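Local coordinates for uncharacterized conserved protein YndB, AHSA1/START domain (PDB 6V04), which is of unknown function but belongs to the START/Bet v1-like proteins and is involved in biosynthesis of the enediyne dynemicin, possibly as a cyclase/aromatase-like protein, at residues A[92-97]-A[124-129]; A[130-135]-A[143-148]. All coordinates share one frame; numbering follows the deposited sequence.

Interaction 1. Residues A[92-97]-A[124-129]; sequences VGWTLT and AGWLDF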
loop_
_atom_site.group_PDB
_atom_site.type_symbol
_atom_site.label_atom_id
_atom_site.label_comp_id
_atom_site.label_asym_id
_atom_site.label_seq_id
_atom_site.Cartn_x
_atom_site.Cartn_y
_atom_site.Cartn_z
ATOM N N VAL A 92 10.736 10.405 1.202
ATOM C CA VAL A 92 10.017 10.881 0.027
ATOM C C VAL A 92 10.281 12.370 -0.145
ATOM O O VAL A 92 10.293 13.129 0.831
ATOM C CB VAL A 92 8.501 10.587 0.126
ATOM C CG1 VAL A 92 7.776 11.013 -1.142
ATOM C CG2 VAL A 92 8.268 9.089 0.382
ATOM N N GLY A 93 10.508 12.783 -1.387
ATOM C CA GLY A 93 10.630 14.197 -1.690
ATOM C C GLY A 93 9.784 14.581 -2.884
ATOM O O GLY A 93 9.752 13.849 -3.877
ATOM N N TRP A 94 9.050 15.693 -2.783
ATOM C CA TRP A 94 8.317 16.276 -3.900
ATOM C C TRP A 94 8.922 17.648 -4.145
ATOM O O TRP A 94 8.816 18.529 -3.289
ATOM C CB TRP A 94 6.824 16.407 -3.595
ATOM C CG TRP A 94 6.052 15.144 -3.443
ATOM C CD1 TRP A 94 6.497 13.863 -3.605
ATOM C CD2 TRP A 94 4.665 15.051 -3.093
ATOM N NE1 TRP A 94 5.457 12.977 -3.380
ATOM C CE2 TRP A 94 4.333 13.687 -3.059
ATOM C CE3 TRP A 94 3.672 15.999 -2.803
ATOM C CZ2 TRP A 94 3.053 13.240 -2.744
ATOM C CZ3 TRP A 94 2.401 15.551 -2.492
ATOM C CH2 TRP A 94 2.106 14.185 -2.468
ATOM N N THR A 95 9.570 17.828 -5.294
ATOM C CA THR A 95 10.333 19.038 -5.576
ATOM C C THR A 95 9.820 19.678 -6.855
ATOM O O THR A 95 9.674 18.998 -7.877
ATOM C CB THR A 95 11.825 18.723 -5.691
ATOM O OG1 THR A 95 12.237 17.998 -4.524
ATOM C CG2 THR A 95 12.656 20.005 -5.841
ATOM N N LEU A 96 9.538 20.978 -6.791
ATOM C CA LEU A 96 9.035 21.733 -7.929
ATOM C C LEU A 96 10.144 22.575 -8.531
ATOM O O LEU A 96 10.852 23.285 -7.809
ATOM C CB LEU A 96 7.898 22.663 -7.525
ATOM C CG LEU A 96 6.633 21.981 -7.028
ATOM C CD1 LEU A 96 5.556 23.022 -6.833
ATOM C CD2 LEU A 96 6.185 20.885 -7.986
ATOM N N THR A 97 10.254 22.531 -9.851
ATOM C CA THR A 97 11.135 23.424 -10.586
ATOM C C THR A 97 10.325 24.117 -11.668
ATOM O O THR A 97 9.638 23.458 -12.458
ATOM C CB THR A 97 12.322 22.666 -11.183
ATOM O OG1 THR A 97 11.863 21.663 -12.091
ATOM C CG2 THR A 97 13.115 21.989 -10.080
ATOM N N ALA A 124 5.742 2.404 -11.010
ATOM C CA ALA A 124 4.436 2.465 -11.654
ATOM C C ALA A 124 3.435 3.211 -10.782
ATOM O O ALA A 124 2.617 3.990 -11.291
ATOM C CB ALA A 124 3.933 1.054 -11.956
ATOM N N GLY A 125 3.499 2.988 -9.465
ATOM C CA GLY A 125 2.599 3.678 -8.553
ATOM C C GLY A 125 2.778 5.179 -8.574
ATOM O O GLY A 125 1.803 5.934 -8.612
ATOM N N TRP A 126 4.032 5.637 -8.558
ATOM C CA TRP A 126 4.276 7.074 -8.608
ATOM C C TRP A 126 3.949 7.663 -9.975
ATOM O O TRP A 126 3.511 8.817 -10.056
ATOM C CB TRP A 126 5.730 7.375 -8.230
ATOM C CG TRP A 126 5.953 7.408 -6.742
ATOM C CD1 TRP A 126 6.749 6.583 -6.007
ATOM C CD2 TRP A 126 5.364 8.321 -5.817
ATOM N NE1 TRP A 126 6.689 6.921 -4.682
ATOM C CE2 TRP A 126 5.844 7.988 -4.537
ATOM C CE3 TRP A 126 4.476 9.383 -5.947
ATOM C CZ2 TRP A 126 5.462 8.684 -3.401
ATOM C CZ3 TRP A 126 4.104 10.073 -4.815
ATOM C CH2 TRP A 126 4.599 9.719 -3.560
ATOM N N LEU A 127 4.132 6.897 -11.057
ATOM C CA LEU A 127 3.729 7.399 -12.367
ATOM C C LEU A 127 2.219 7.577 -12.434
ATOM O O LEU A 127 1.722 8.514 -13.070
ATOM C CB LEU A 127 4.205 6.454 -13.471
ATOM C CG LEU A 127 5.695 6.536 -13.815
ATOM C CD1 LEU A 127 6.050 5.450 -14.818
ATOM C CD2 LEU A 127 6.040 7.906 -14.370
ATOM N N ASP A 128 1.473 6.672 -11.792
ATOM C CA ASP A 128 0.024 6.805 -11.696
ATOM C C ASP A 128 -0.352 8.071 -10.934
ATOM O O ASP A 128 -1.195 8.857 -11.381
ATOM C CB ASP A 128 -0.528 5.536 -11.035
ATOM C CG ASP A 128 -1.993 5.627 -10.689
ATOM O OD1 ASP A 128 -2.323 6.278 -9.683
ATOM O OD2 ASP A 128 -2.804 5.018 -11.415
ATOM N N PHE A 129 0.299 8.312 -9.798
ATOM C CA PHE A 129 -0.052 9.481 -9.002
ATOM C C PHE A 129 0.266 10.780 -9.738
ATOM O O PHE A 129 -0.550 11.706 -9.736
ATOM C CB PHE A 129 0.667 9.428 -7.654
ATOM C CG PHE A 129 -0.014 8.556 -6.624
ATOM C CD1 PHE A 129 -1.396 8.605 -6.433
ATOM C CD2 PHE A 129 0.731 7.696 -5.844
ATOM C CE1 PHE A 129 -2.004 7.820 -5.480
ATOM C CE2 PHE A 129 0.121 6.904 -4.885
ATOM C CZ PHE A 129 -1.249 6.970 -4.707
#

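Interaction 2. Residues A[130-135]-A[143-148]; sequences VGRLAR and SRYDWR. With NA (sodium ion), chain B.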
loop_
_atom_site.group_PDB
_atom_site.type_symbol
_atom_site.label_atom_id
_atom_site.label_comp_id
_atom_site.label_asym_id
_atom_site.label_seq_id
_atom_site.Cartn_x
_atom_site.Cartn_y
_atom_site.Cartn_z
ATOM N N VAL A 130 1.438 10.885 -10.378
ATOM C CA VAL A 130 1.720 12.142 -11.067
ATOM C C VAL A 130 0.847 12.275 -12.310
ATOM O O VAL A 130 0.503 13.390 -12.718
ATOM C CB VAL A 130 3.223 12.309 -11.390
ATOM C CG1 VAL A 130 4.030 12.247 -10.103
ATOM C CG2 VAL A 130 3.735 11.284 -12.404
ATOM N N GLY A 131 0.401 11.157 -12.892
ATOM C CA GLY A 131 -0.550 11.245 -13.983
ATOM C C GLY A 131 -1.894 11.779 -13.532
ATOM O O GLY A 131 -2.567 12.492 -14.285
ATOM N N ARG A 132 -2.293 11.463 -12.296
ATOM C CA ARG A 132 -3.547 11.992 -11.768
ATOM C C ARG A 132 -3.408 13.470 -11.426
ATOM O O ARG A 132 -4.330 14.256 -11.667
ATOM C CB ARG A 132 -3.990 11.175 -10.544
ATOM C CG ARG A 132 -4.364 9.740 -10.899
ATOM C CD ARG A 132 -4.767 8.864 -9.723
ATOM N NE ARG A 132 -4.766 7.477 -10.166
ATOM C CZ ARG A 132 -5.766 6.886 -10.816
ATOM N NH1 ARG A 132 -6.899 7.540 -11.064
ATOM N NH2 ARG A 132 -5.625 5.633 -11.206
ATOM N N LEU A 133 -2.249 13.883 -10.901
ATOM C CA LEU A 133 -2.017 15.306 -10.686
ATOM C C LEU A 133 -2.184 16.077 -11.986
ATOM O O LEU A 133 -2.849 17.116 -12.025
ATOM C CB LEU A 133 -0.618 15.542 -10.103
ATOM C CG LEU A 133 -0.234 17.015 -9.957
ATOM C CD1 LEU A 133 -1.165 17.749 -9.003
ATOM C CD2 LEU A 133 1.202 17.098 -9.458
ATOM N N ALA A 134 -1.575 15.583 -13.068
ATOM C CA ALA A 134 -1.635 16.294 -14.342
ATOM C C ALA A 134 -3.065 16.384 -14.859
ATOM O O ALA A 134 -3.470 17.420 -15.394
ATOM C CB ALA A 134 -0.732 15.607 -15.367
ATOM N N ARG A 135 -3.837 15.307 -14.709
ATOM C CA ARG A 135 -5.235 15.315 -15.140
ATOM C C ARG A 135 -6.039 16.360 -14.375
ATOM O O ARG A 135 -6.835 17.105 -14.960
ATOM C CB ARG A 135 -5.842 13.931 -14.930
ATOM C CG ARG A 135 -5.478 12.899 -15.975
ATOM C CD ARG A 135 -6.159 11.573 -15.652
ATOM N NE ARG A 135 -7.618 11.693 -15.597
ATOM C CZ ARG A 135 -8.464 11.206 -16.505
ATOM N NH1 ARG A 135 -8.025 10.540 -17.565
ATOM N NH2 ARG A 135 -9.768 11.382 -16.344
ATOM N N SER A 143 -9.511 13.274 -10.247
ATOM C CA SER A 143 -8.835 12.212 -10.971
ATOM C C SER A 143 -8.429 11.067 -10.056
ATOM O O SER A 143 -7.680 10.188 -10.484
ATOM C CB SER A 143 -7.603 12.788 -11.668
ATOM O OG SER A 143 -6.772 13.335 -10.668
ATOM N N ARG A 144 -8.912 11.052 -8.811
ATOM C CA ARG A 144 -8.647 9.971 -7.867
ATOM C C ARG A 144 -9.097 8.625 -8.415
ATOM O O ARG A 144 -10.142 8.527 -9.069
ATOM C CB ARG A 144 -9.426 10.191 -6.565
ATOM C CG ARG A 144 -9.060 11.398 -5.740
ATOM C CD ARG A 144 -7.963 11.092 -4.733
ATOM N NE ARG A 144 -8.302 10.022 -3.787
ATOM C CZ ARG A 144 -8.957 10.197 -2.642
ATOM N NH1 ARG A 144 -9.367 11.404 -2.273
ATOM N NH2 ARG A 144 -9.197 9.152 -1.859
ATOM N N TYR A 145 -8.395 7.560 -8.039
ATOM C CA TYR A 145 -9.029 6.249 -8.172
ATOM C C TYR A 145 -9.933 6.005 -6.976
ATOM O O TYR A 145 -9.755 6.606 -5.911
ATOM C CB TYR A 145 -8.006 5.125 -8.299
ATOM C CG TYR A 145 -7.063 4.901 -7.135
ATOM C CD1 TYR A 145 -7.429 4.146 -6.025
ATOM C CD2 TYR A 145 -5.768 5.375 -7.190
ATOM C CE1 TYR A 145 -6.533 3.923 -4.973
ATOM C CE2 TYR A 145 -4.872 5.154 -6.164
ATOM C CZ TYR A 145 -5.244 4.428 -5.061
ATOM O OH TYR A 145 -4.294 4.223 -4.063
ATOM N N ASP A 146 -10.953 5.152 -7.168
ATOM C CA ASP A 146 -11.866 4.900 -6.060
ATOM C C ASP A 146 -11.365 3.793 -5.148
ATOM O O ASP A 146 -11.368 3.958 -3.920
ATOM C CB ASP A 146 -13.289 4.598 -6.557
ATOM C CG ASP A 146 -13.381 3.525 -7.629
ATOM O OD1 ASP A 146 -12.375 2.930 -8.048
ATOM O OD2 ASP A 146 -14.536 3.274 -8.065
ATOM N N TRP A 147 -10.866 2.698 -5.711
ATOM C CA TRP A 147 -10.289 1.636 -4.903
ATOM C C TRP A 147 -9.320 0.831 -5.756
ATOM O O TRP A 147 -9.544 0.625 -6.951
ATOM C CB TRP A 147 -11.398 0.761 -4.276
ATOM C CG TRP A 147 -12.261 -0.023 -5.220
ATOM C CD1 TRP A 147 -13.416 0.400 -5.839
ATOM C CD2 TRP A 147 -12.091 -1.392 -5.595
ATOM N NE1 TRP A 147 -13.943 -0.619 -6.593
ATOM C CE2 TRP A 147 -13.146 -1.728 -6.462
ATOM C CE3 TRP A 147 -11.133 -2.364 -5.294
ATOM C CZ2 TRP A 147 -13.274 -2.995 -7.024
ATOM C CZ3 TRP A 147 -11.243 -3.602 -5.862
ATOM C CH2 TRP A 147 -12.319 -3.922 -6.711
ATOM N N ARG A 148 -8.212 0.435 -5.147
ATOM C CA ARG A 148 -7.151 -0.241 -5.882
ATOM C C ARG A 148 -7.452 -1.730 -6.026
ATOM O O ARG A 148 -7.801 -2.409 -5.052
ATOM C CB ARG A 148 -5.830 -0.011 -5.159
ATOM C CG ARG A 148 -4.611 -0.466 -5.929
ATOM C CD ARG A 148 -3.350 0.195 -5.428
ATOM N NE ARG A 148 -3.010 -0.226 -4.084
ATOM C CZ ARG A 148 -2.162 -1.210 -3.791
ATOM N NH1 ARG A 148 -1.920 -1.508 -2.529
ATOM N NH2 ARG A 148 -1.554 -1.903 -4.752
HETATM NA NA NA B . -12.399 1.779 -10.121
HETATM O O HOH W 1 -14.748 1.134 -9.518
HETATM O O HOH W 2 -11.516 -0.036 -8.857
#

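Interaction 1. Residues A[92-97]-A[124-129]
Two indoles and one valine make this contact between strand 90-98 and helix 116-139. Trp-94 and Trp-126 meet with their planes almost perpendicular, at 88°. The centroid of the Trp-94 five-membered ring lies 5.3 Å from that of the Trp-126 six-membered ring. On the Trp-94 side, the meeting is at the ring edge, near the ring plane. Its NE1 comes 3.4 Å from CH2 of Trp-126. Trp-94 CZ2 is also 3.9 Å from Trp-126 CZ3, which spreads the touch along the same rim. In Trp-94, CG stands anti to the carbonyl carbon (chi1 -67°), and this swings the indole across to the helix.

The aliphatic part is smaller. CG1 of Val-92 rests 4.0 Å from CZ2 of Trp-126. This methyl group is anti to the backbone N (chi1 -177°), on a side chain that leaves the strand toward the helix. Val-92 and Trp-94 are two apart on the strand, so both meet the far end of one Trp-126 ring. The CA atoms of Val-92 and Trp-126 remain 11.0 Å apart, and the side chains span that gap.

The polar end of Trp-126 is used elsewhere. NE1 of Trp-126 is hydrogen-bonded to OD2 of Asp-109, on the neighbouring strand 103-110. Trp-94 is further packed edge-to-face with Phe-79 and Phe-41.

All three touching residues are buried. The contact is plain core packing between the curved sheet and the long C-terminal helix of a Bet v1-like domain. Its chemistry is mostly apolar. The N-H of Trp-94 is turned toward the six-membered ring of Trp-126, which may add a weak electrostatic attraction, while the bond to Asp-109 anchors the Trp-126 indole and limits its rotation.

Interaction 2. Residues A[130-135]-A[143-148]
The guanidinium of Arg-132 has Tyr-145 over one face and the carbonyl of Ser-143 at its edge. CB of Tyr-145 lies 3.6 Å above the guanidinium plane, displaced toward the rim. The Tyr-145 ring is turned 76° from that plane and presents its own edge, with CD2 3.8 Å from Arg-132 NE. The backbone N of Tyr-145 also lies over a guanidinium face, but it and NH1 are both donors and do not bond.

Two hydrogen bonds join the helix to the loop. NH1 of Arg-132 donates to O of Ser-143 at 2.8 Å, with an N-H...O angle of 163°. The acceptor lies in the guanidinium plane. The extended arginine chain runs past this carbonyl, and the turn at NE (chi4 -83°) brings NH1 back onto it. In return, OG of Ser-143 donates to O of Arg-132 at 2.8 Å, approaching from above the carbonyl plane. NE and NH2 of Arg-132 both face the carboxylate of Asp-128, one turn earlier, pairing with OD1 and OD2. CB of Arg-135 packs on CB of Ser-143.

Farther along the loop, OD1 of Asp-146 binds a sodium ion at 2.4 Å. The backbone N-H of Trp-147 is hydrogen-bonded to the same oxygen. Two waters bind the ion; one donates to Asp-146 OD2, the other to Trp-147 O.

This is a loop fastened back on the helix it follows. It leads from the long C-terminal helix of a Bet v1-like domain to the first strand of a second half, probably also Bet v1-like.

Interactions 1 and 2 share helix 116-139 and follow one another along the chain, with centres 12 Å apart. Interaction 1 ties the helix to strand 90-98 of the first antiparallel sheet. Interaction 2 uses the next turns of the helix and the loop leading to strand 151-157, which opens the second sheet. The two contacts touch where CE1 of Phe-129 packs 4.0 Å from CE2 of Tyr-145. The second sheet repeats the strand order of the first and is followed by its own long helix, 252-277. One helix therefore packs into the core of the first domain and holds the start of the linker to a second half that is probably also Bet v1-like.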